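Local coordinates for protein catechol 2,3-dioxygenase (Pseudomonas sp. KL28, PDB 3HPY) that probably catalyses the oxygen-dependent ring opening of catechol to 2-hydroxy-6-oxohexa-2,4-dienoate, and here holds 4-methylcatechol on its active-site iron, at residues Q151-C155 against K199-A204; L91-I96 against R107-E111; R143-I147 against R229-M234. One frame throughout, in Å; residues are numbered along the deposited sequence.

Overall arrangement
Contact 2 closes first along the chain, joining strands 93-96 and 107-111 at one end of the eight-stranded beta-sheet of the N-terminal VOC region. Contacts 1 and 3 follow it. Contact 3 ties the loop 143-147, which leads toward strand 151-159, to helix 224-236; contact 1 is nested inside the loop this closes, and pairs strands 151-159 and 203-207 at the iron. Its centre is about 5 Å from that of the chain. Centre to centre, contact 1 lies about 21 Å from contact 2 and about 20 Å from contact 3, and the outer two are about 37 Å apart. The contact carrying the iron ligand His154 is thus central, with a beta-sheet margin and a subunit interface on opposite sides.

Contact 1. Residues Q151-C155 against K199-A204; sequences QLDHC and KVHDIA. With FE (Fe (III) ion), chain I; MCT (4-methylcatechol), chain J.
His154 and His201 meet ring against ring beside the iron. The ring centroids are 3.7 Å apart and the planes stand at 47°, an oblique pairing with His201 CE1 3.2 Å above one face of the His154 ring. His154 NE2 binds the iron at 2.4 Å, whereas His201 NE2 gives a weak hydrogen bond to O4 of 4-methylcatechol, 3.2 Å long and bent to 132°. O4 lies in the plane of the His201 ring, at its edge.

One hydrogen bond steadies the metal ligand; others join the segments. His154 ND1 donates to Asp153 OD2 at 2.7 Å, on the anti lone pair and close to the ring plane, which restrains rotation of the imidazole. Water 1 donates to the same OD2 and to His201 O, bridging the segments. In the backbone, Ala204 N donates to Cys155 O at 3.1 Å.

The charged group centres on Lys199. Bent at chi3 (58°), its chain carries NZ to a lone pair of Asp153 O at 2.9 Å; NZ also forms a salt bridge with Asp202 OD1, reached from above the carboxylate plane, and a long one of 3.6 Å with Asp153 OD1. Asp202 OD2 is held by Cys196 N and Ser197 OG.

Apolar packing is slight: Cys155 SG touches CG1 and CD1 of Ile203, and Phe69 of strand 65-73 touches both. Strand 151-159 runs parallel to 203-207 on one side and antiparallel to 213-220 on the other, where Asp153 and His154 form a classic bulge facing Ser218; His216 on that strand and Glu267 on strand 265-270 complete the iron's protein ligands.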
loop_
_atom_site.group_PDB
_atom_site.type_symbol
_atom_site.label_atom_id
_atom_site.label_comp_id
_atom_site.label_asym_id
_atom_site.label_seq_id
_atom_site.Cartn_x
_atom_site.Cartn_y
_atom_site.Cartn_z
ATOM N N GLN C 151 17.788 3.459 5.135
ATOM C CA GLN C 151 19.190 3.687 4.788
ATOM C C GLN C 151 19.417 5.076 4.206
ATOM O O GLN C 151 18.479 5.726 3.750
ATOM C CB GLN C 151 19.693 2.651 3.766
ATOM C CG GLN C 151 18.950 2.639 2.430
ATOM C CD GLN C 151 19.623 1.767 1.372
ATOM O OE1 GLN C 151 20.159 0.695 1.673
ATOM N NE2 GLN C 151 19.571 2.210 0.121
ATOM N N LEU C 152 20.670 5.530 4.248
ATOM C CA LEU C 152 21.048 6.803 3.644
ATOM C C LEU C 152 21.125 6.362 2.180
ATOM O O LEU C 152 22.037 5.633 1.798
ATOM C CB LEU C 152 22.430 7.250 4.148
ATOM C CG LEU C 152 23.116 8.411 3.414
ATOM C CD1 LEU C 152 22.367 9.704 3.716
ATOM C CD2 LEU C 152 24.585 8.531 3.840
ATOM N N ASP C 153 20.149 6.768 1.371
ATOM C CA ASP C 153 20.107 6.349 -0.031
ATOM C C ASP C 153 21.076 7.077 -0.949
ATOM O O ASP C 153 21.697 6.466 -1.816
ATOM C CB ASP C 153 18.698 6.525 -0.596
ATOM C CG ASP C 153 18.457 5.665 -1.805
ATOM O OD1 ASP C 153 18.320 4.431 -1.618
ATOM O OD2 ASP C 153 18.420 6.211 -2.933
ATOM N N HIS C 154 21.173 8.389 -0.762
ATOM C CA HIS C 154 22.036 9.222 -1.578
ATOM C C HIS C 154 21.903 10.669 -1.142
ATOM O O HIS C 154 21.364 10.970 -0.078
ATOM C CB HIS C 154 21.618 9.142 -3.043
ATOM C CG HIS C 154 20.220 9.613 -3.298
ATOM N ND1 HIS C 154 19.115 8.813 -3.095
ATOM C CD2 HIS C 154 19.745 10.797 -3.758
ATOM C CE1 HIS C 154 18.023 9.479 -3.424
ATOM N NE2 HIS C 154 18.377 10.685 -3.829
ATOM N N CYS C 155 22.408 11.561 -1.991
ATOM C CA CYS C 155 22.323 12.993 -1.755
ATOM C C CYS C 155 22.415 13.632 -3.127
ATOM O O CYS C 155 22.868 13.001 -4.087
ATOM C CB CYS C 155 23.461 13.489 -0.854
ATOM S SG CYS C 155 25.093 13.600 -1.645
ATOM N N LYS C 199 21.256 0.249 -7.833
ATOM C CA LYS C 199 20.234 1.179 -7.352
ATOM C C LYS C 199 20.107 2.248 -8.448
ATOM O O LYS C 199 21.041 2.451 -9.228
ATOM C CB LYS C 199 20.673 1.850 -6.039
ATOM C CG LYS C 199 20.752 0.937 -4.826
ATOM C CD LYS C 199 21.524 1.573 -3.672
ATOM C CE LYS C 199 20.918 2.899 -3.239
ATOM N NZ LYS C 199 21.771 3.628 -2.272
ATOM N N VAL C 200 18.961 2.922 -8.517
ATOM C CA VAL C 200 18.751 3.974 -9.516
ATOM C C VAL C 200 19.842 5.041 -9.414
ATOM O O VAL C 200 20.211 5.653 -10.412
ATOM C CB VAL C 200 17.363 4.634 -9.367
ATOM C CG1 VAL C 200 16.345 3.880 -10.194
ATOM C CG2 VAL C 200 16.944 4.654 -7.904
ATOM N N HIS C 201 20.341 5.273 -8.203
ATOM C CA HIS C 201 21.448 6.206 -7.987
ATOM C C HIS C 201 21.925 6.264 -6.543
ATOM O O HIS C 201 21.142 6.148 -5.593
ATOM C CB HIS C 201 21.094 7.616 -8.455
ATOM C CG HIS C 201 20.051 8.286 -7.621
ATOM N ND1 HIS C 201 18.925 7.628 -7.178
ATOM C CD2 HIS C 201 19.937 9.564 -7.189
ATOM C CE1 HIS C 201 18.159 8.472 -6.511
ATOM N NE2 HIS C 201 18.750 9.654 -6.503
ATOM N N ASP C 202 23.229 6.436 -6.386
ATOM C CA ASP C 202 23.820 6.543 -5.067
ATOM C C ASP C 202 24.136 8.010 -4.807
ATOM O O ASP C 202 24.325 8.425 -3.662
ATOM C CB ASP C 202 25.080 5.681 -4.997
ATOM C CG ASP C 202 24.753 4.195 -4.973
ATOM O OD1 ASP C 202 24.432 3.670 -3.885
ATOM O OD2 ASP C 202 24.790 3.567 -6.054
ATOM N N ILE C 203 24.164 8.794 -5.881
ATOM C CA ILE C 203 24.449 10.217 -5.782
ATOM C C ILE C 203 24.070 10.922 -7.083
ATOM O O ILE C 203 24.086 10.310 -8.161
ATOM C CB ILE C 203 25.955 10.455 -5.468
ATOM C CG1 ILE C 203 26.191 11.916 -5.071
ATOM C CG2 ILE C 203 26.804 10.080 -6.676
ATOM C CD1 ILE C 203 27.566 12.163 -4.440
ATOM N N ALA C 204 23.709 12.201 -6.984
ATOM C CA ALA C 204 23.339 12.975 -8.170
ATOM C C ALA C 204 23.881 14.391 -8.060
ATOM O O ALA C 204 24.139 14.874 -6.961
ATOM C CB ALA C 204 21.820 13.010 -8.343
HETATM FE FE FE I . 16.857 12.512 -3.955
HETATM C C1 MCT J . 15.225 13.705 -8.576
HETATM C C2 MCT J . 15.732 14.240 -7.380
HETATM C C3 MCT J . 16.024 13.369 -6.305
HETATM O O3 MCT J . 16.502 13.874 -5.164
HETATM C C4 MCT J . 15.819 11.967 -6.425
HETATM O O4 MCT J . 16.107 11.147 -5.375
HETATM C C5 MCT J . 15.308 11.428 -7.637
HETATM C C6 MCT J . 15.016 12.309 -8.709
HETATM C C MCT J . 14.907 14.618 -9.718
HETATM O O HOH W 1 18.583 5.230 -5.384
#

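Contact 2. Residues L91-I96 against R107-E111; sequences LTTTRI and RVRFE
Ile96 lies across Arg107 and Arg109 on one face of an antiparallel strand pair. Its CB is 3.8 Å from Arg107 O, with Arg107 NE little farther. From there the branches part: CG2 sits over the centre of the Arg107 guanidinium, 3.4 Å from CZ, while CG1, beside the backbone N (chi1 -68°), turns to Arg109 and comes 4.0 Å from NH2. CD1 ends the chain 3.4 Å from Arg109 CB and lies over one face of that guanidinium on its NE side. Both arginines are held at their tips by Glu119, and Arg107 also by Glu100, so the isoleucine rests on anchored groups.

On the opposite face, Val108 CG2 lies over one face of the Arg95 guanidinium, offset toward its rim, 3.4 Å from NH1; Asp83 and Glu80 of helix 76-89 form salt bridges with Arg95 NH1 and NH2.

Thr94 with Arg109 and Ile96 with Arg107 are hydrogen-bonded pairs; Arg109 N to Thr94 O measures 2.8 Å and is nearly straight at 174°. Toward Leu91, water 2 bridges Thr92 O and Glu111 N.

With strand 65-73, helix 76-89 and strand 117-121, this beta hairpin completes the beta-alpha-beta-beta-beta module characteristic of the vicinal oxygen chelate (VOC) fold.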
loop_
_atom_site.group_PDB
_atom_site.type_symbol
_atom_site.label_atom_id
_atom_site.label_comp_id
_atom_site.label_asym_id
_atom_site.label_seq_id
_atom_site.Cartn_x
_atom_site.Cartn_y
_atom_site.Cartn_z
ATOM N N LEU C 91 43.917 14.464 -9.124
ATOM C CA LEU C 91 43.250 15.041 -7.969
ATOM C C LEU C 91 44.137 14.942 -6.740
ATOM O O LEU C 91 44.858 13.959 -6.553
ATOM C CB LEU C 91 41.920 14.322 -7.699
ATOM C CG LEU C 91 40.823 14.469 -8.762
ATOM C CD1 LEU C 91 39.684 13.511 -8.464
ATOM C CD2 LEU C 91 40.323 15.901 -8.797
ATOM N N THR C 92 44.099 15.973 -5.905
ATOM C CA THR C 92 44.892 15.968 -4.688
ATOM C C THR C 92 44.046 15.321 -3.601
ATOM O O THR C 92 42.878 15.674 -3.424
ATOM C CB THR C 92 45.257 17.391 -4.261
ATOM O OG1 THR C 92 45.803 18.095 -5.384
ATOM C CG2 THR C 92 46.282 17.356 -3.141
ATOM N N THR C 93 44.632 14.371 -2.878
ATOM C CA THR C 93 43.911 13.676 -1.826
ATOM C C THR C 93 44.476 13.936 -0.437
ATOM O O THR C 93 45.673 14.188 -0.269
ATOM C CB THR C 93 43.902 12.150 -2.070
ATOM O OG1 THR C 93 45.224 11.624 -1.899
ATOM C CG2 THR C 93 43.419 11.841 -3.470
ATOM N N THR C 94 43.596 13.864 0.555
ATOM C CA THR C 94 43.964 14.076 1.946
ATOM C C THR C 94 43.599 12.817 2.720
ATOM O O THR C 94 42.468 12.340 2.641
ATOM C CB THR C 94 43.183 15.253 2.550
ATOM O OG1 THR C 94 43.262 16.381 1.669
ATOM C CG2 THR C 94 43.757 15.629 3.908
ATOM N N ARG C 95 44.547 12.269 3.470
ATOM C CA ARG C 95 44.255 11.065 4.231
ATOM C C ARG C 95 43.927 11.387 5.688
ATOM O O ARG C 95 44.824 11.629 6.494
ATOM C CB ARG C 95 45.441 10.102 4.148
ATOM C CG ARG C 95 45.336 8.898 5.065
ATOM C CD ARG C 95 44.305 7.877 4.594
ATOM N NE ARG C 95 44.884 6.866 3.709
ATOM C CZ ARG C 95 45.086 7.029 2.407
ATOM N NH1 ARG C 95 44.754 8.170 1.814
ATOM N NH2 ARG C 95 45.625 6.044 1.699
ATOM N N ILE C 96 42.637 11.413 6.018
ATOM C CA ILE C 96 42.204 11.683 7.389
ATOM C C ILE C 96 42.478 10.433 8.220
ATOM O O ILE C 96 42.030 9.335 7.873
ATOM C CB ILE C 96 40.688 11.994 7.480
ATOM C CG1 ILE C 96 40.364 13.327 6.799
ATOM C CG2 ILE C 96 40.261 12.076 8.940
ATOM C CD1 ILE C 96 40.438 13.300 5.288
ATOM N N ARG C 107 40.129 7.685 6.252
ATOM C CA ARG C 107 39.412 7.893 5.003
ATOM C C ARG C 107 40.176 8.813 4.058
ATOM O O ARG C 107 40.947 9.671 4.491
ATOM C CB ARG C 107 38.043 8.510 5.294
ATOM C CG ARG C 107 37.674 8.527 6.774
ATOM C CD ARG C 107 37.065 9.859 7.163
ATOM N NE ARG C 107 37.294 10.160 8.573
ATOM C CZ ARG C 107 36.955 11.304 9.164
ATOM N NH1 ARG C 107 36.361 12.270 8.468
ATOM N NH2 ARG C 107 37.226 11.483 10.450
ATOM N N VAL C 108 39.946 8.634 2.763
ATOM C CA VAL C 108 40.596 9.442 1.741
ATOM C C VAL C 108 39.612 10.532 1.339
ATOM O O VAL C 108 38.497 10.228 0.918
ATOM C CB VAL C 108 40.931 8.588 0.505
ATOM C CG1 VAL C 108 41.789 9.377 -0.459
ATOM C CG2 VAL C 108 41.634 7.315 0.933
ATOM N N ARG C 109 40.011 11.796 1.485
ATOM C CA ARG C 109 39.132 12.902 1.127
ATOM C C ARG C 109 39.724 13.759 0.019
ATOM O O ARG C 109 40.922 14.019 -0.000
ATOM C CB ARG C 109 38.841 13.788 2.344
ATOM C CG ARG C 109 37.775 14.853 2.086
ATOM C CD ARG C 109 37.699 15.873 3.216
ATOM N NE ARG C 109 37.345 15.280 4.505
ATOM C CZ ARG C 109 37.296 15.963 5.645
ATOM N NH1 ARG C 109 37.578 17.259 5.656
ATOM N NH2 ARG C 109 36.965 15.353 6.777
ATOM N N PHE C 110 38.875 14.182 -0.909
ATOM C CA PHE C 110 39.318 15.016 -2.014
ATOM C C PHE C 110 38.207 15.997 -2.369
ATOM O O PHE C 110 37.070 15.850 -1.909
ATOM C CB PHE C 110 39.686 14.141 -3.217
ATOM C CG PHE C 110 38.532 13.353 -3.777
ATOM C CD1 PHE C 110 37.708 13.900 -4.760
ATOM C CD2 PHE C 110 38.272 12.059 -3.324
ATOM C CE1 PHE C 110 36.641 13.168 -5.287
ATOM C CE2 PHE C 110 37.208 11.321 -3.845
ATOM C CZ PHE C 110 36.392 11.877 -4.828
ATOM N N GLU C 111 38.535 17.007 -3.168
ATOM C CA GLU C 111 37.547 18.005 -3.558
ATOM C C GLU C 111 37.229 17.866 -5.041
ATOM O O GLU C 111 38.126 17.669 -5.868
ATOM C CB GLU C 111 38.069 19.422 -3.273
ATOM C CG GLU C 111 37.001 20.519 -3.377
ATOM C CD GLU C 111 37.567 21.929 -3.257
ATOM O OE1 GLU C 111 38.315 22.205 -2.291
ATOM O OE2 GLU C 111 37.253 22.767 -4.133
HETATM O O HOH W 2 41.064 17.413 -4.252
#

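Contact 3. Residues R143-I147 against R229-M234; sequences REHGI and RAGDIM
The guanidinium of Arg229 turns its edge to the loop 143-147 and one face to its own helix. Over that face lies Ile233 CD1, 3.2 Å above the plane and offset toward the rim. Along the edge come Glu144 O, Gly146 O and water 3, all near the plane. The Arg229 chain is extended from CG to NE, which carries the flat group from the helix out to the loop.

Gly146 O is gripped end-on by two nitrogens of Arg229. NH1 donates to it at 3.1 Å with an N-H...O angle of 152°, and NH2 at 3.2 Å with 142°. Both donors approach from the same face of the carbonyl plane, 37° out of it, so neither bond lies on a lone pair, although the oxygen itself is nearly coplanar with the guanidinium. Arg229 NH1 also donates to water 3 at 2.8 Å, and that water donates in turn to Ile147 O, extending the grip to the next carbonyl.

Beside this polar patch, Ile147 packs on the helix through all its branches. Its CG2 meets Ala230 CB at 3.8 Å, CG1 meets Ile233 CG2 at 4.0 Å, and CD1 reaches Met234 CE at 4.2 Å, the Met234 chain crossing at about a right angle. Ile233 CD1 serves both patches, touching Gly146 C and Ile147 N as well as covering the guanidinium. Thr268 of strand 265-270 packs on Ile147, Ala230 and Met234.

Across the subunit interface, Arg229 pairs ionically with Glu144 of the third subunit, and Glu144 in return with Arg229 of that subunit. One guanidinium thus holds both Gly146 O and a carboxylate of another chain, so that loop and interface share a group, consistent with coupling between them.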
loop_
_atom_site.group_PDB
_atom_site.type_symbol
_atom_site.label_atom_id
_atom_site.label_comp_id
_atom_site.label_asym_id
_atom_site.label_seq_id
_atom_site.Cartn_x
_atom_site.Cartn_y
_atom_site.Cartn_z
ATOM N N ARG C 143 11.316 0.713 13.892
ATOM C CA ARG C 143 10.642 1.036 12.633
ATOM C C ARG C 143 9.480 2.007 12.804
ATOM O O ARG C 143 9.035 2.640 11.847
ATOM C CB ARG C 143 10.118 -0.245 11.970
ATOM C CG ARG C 143 9.627 -0.042 10.543
ATOM C CD ARG C 143 8.991 -1.301 9.941
ATOM N NE ARG C 143 7.685 -1.610 10.524
ATOM C CZ ARG C 143 6.778 -2.391 9.943
ATOM N NH1 ARG C 143 7.035 -2.943 8.766
ATOM N NH2 ARG C 143 5.609 -2.611 10.530
ATOM N N GLU C 144 8.989 2.129 14.026
ATOM C CA GLU C 144 7.857 3.001 14.277
ATOM C C GLU C 144 8.228 4.261 15.035
ATOM O O GLU C 144 7.360 5.055 15.388
ATOM C CB GLU C 144 6.787 2.222 15.040
ATOM C CG GLU C 144 6.432 0.912 14.362
ATOM C CD GLU C 144 5.387 0.121 15.115
ATOM O OE1 GLU C 144 4.201 0.495 15.058
ATOM O OE2 GLU C 144 5.753 -0.876 15.770
ATOM N N HIS C 145 9.519 4.442 15.288
ATOM C CA HIS C 145 9.982 5.619 16.008
ATOM C C HIS C 145 10.192 6.728 14.997
ATOM O O HIS C 145 11.193 6.746 14.274
ATOM C CB HIS C 145 11.290 5.314 16.736
ATOM C CG HIS C 145 11.815 6.462 17.540
ATOM N ND1 HIS C 145 11.203 6.907 18.689
ATOM C CD2 HIS C 145 12.911 7.237 17.372
ATOM C CE1 HIS C 145 11.901 7.904 19.202
ATOM N NE2 HIS C 145 12.944 8.124 18.420
ATOM N N GLY C 146 9.245 7.658 14.945
ATOM C CA GLY C 146 9.347 8.732 13.979
ATOM C C GLY C 146 9.248 8.121 12.594
ATOM O O GLY C 146 8.778 6.997 12.446
ATOM N N ILE C 147 9.688 8.853 11.580
ATOM C CA ILE C 147 9.636 8.367 10.204
ATOM C C ILE C 147 10.434 7.063 10.083
ATOM O O ILE C 147 9.998 6.108 9.429
ATOM C CB ILE C 147 10.198 9.439 9.256
ATOM C CG1 ILE C 147 9.408 10.735 9.463
ATOM C CG2 ILE C 147 10.096 8.981 7.804
ATOM C CD1 ILE C 147 9.911 11.915 8.646
ATOM N N ARG C 229 2.789 8.304 5.704
ATOM C CA ARG C 229 3.039 8.406 7.131
ATOM C C ARG C 229 4.146 9.421 7.438
ATOM O O ARG C 229 4.075 10.130 8.444
ATOM C CB ARG C 229 3.388 7.010 7.632
ATOM C CG ARG C 229 4.111 6.920 8.945
ATOM C CD ARG C 229 4.103 5.469 9.360
ATOM N NE ARG C 229 4.495 5.311 10.749
ATOM C CZ ARG C 229 5.684 5.642 11.239
ATOM N NH1 ARG C 229 6.626 6.160 10.450
ATOM N NH2 ARG C 229 5.937 5.444 12.527
ATOM N N ALA C 230 5.167 9.475 6.576
ATOM C CA ALA C 230 6.265 10.432 6.751
ATOM C C ALA C 230 5.628 11.812 6.675
ATOM O O ALA C 230 5.917 12.684 7.491
ATOM C CB ALA C 230 7.306 10.275 5.638
ATOM N N GLY C 231 4.755 11.988 5.688
ATOM C CA GLY C 231 4.069 13.255 5.516
ATOM C C GLY C 231 3.268 13.629 6.750
ATOM O O GLY C 231 3.347 14.774 7.220
ATOM N N ASP C 232 2.501 12.679 7.288
ATOM C CA ASP C 232 1.703 12.952 8.487
ATOM C C ASP C 232 2.614 13.349 9.634
ATOM O O ASP C 232 2.340 14.312 10.347
ATOM C CB ASP C 232 0.901 11.727 8.936
ATOM C CG ASP C 232 -0.060 11.242 7.887
ATOM O OD1 ASP C 232 -0.619 12.084 7.158
ATOM O OD2 ASP C 232 -0.272 10.015 7.807
ATOM N N ILE C 233 3.689 12.591 9.819
ATOM C CA ILE C 233 4.628 12.888 10.893
ATOM C C ILE C 233 5.222 14.284 10.706
ATOM O O ILE C 233 5.381 15.032 11.672
ATOM C CB ILE C 233 5.727 11.817 10.967
ATOM C CG1 ILE C 233 5.077 10.456 11.258
ATOM C CG2 ILE C 233 6.719 12.151 12.084
ATOM C CD1 ILE C 233 6.021 9.265 11.152
ATOM N N MET C 234 5.522 14.653 9.468
ATOM C CA MET C 234 6.069 15.979 9.217
ATOM C C MET C 234 5.099 17.066 9.690
ATOM O O MET C 234 5.511 18.043 10.319
ATOM C CB MET C 234 6.365 16.158 7.729
ATOM C CG MET C 234 7.562 15.360 7.253
ATOM S SD MET C 234 7.781 15.460 5.494
ATOM C CE MET C 234 9.142 14.329 5.308
HETATM O O HOH W 3 7.273 6.892 7.846
#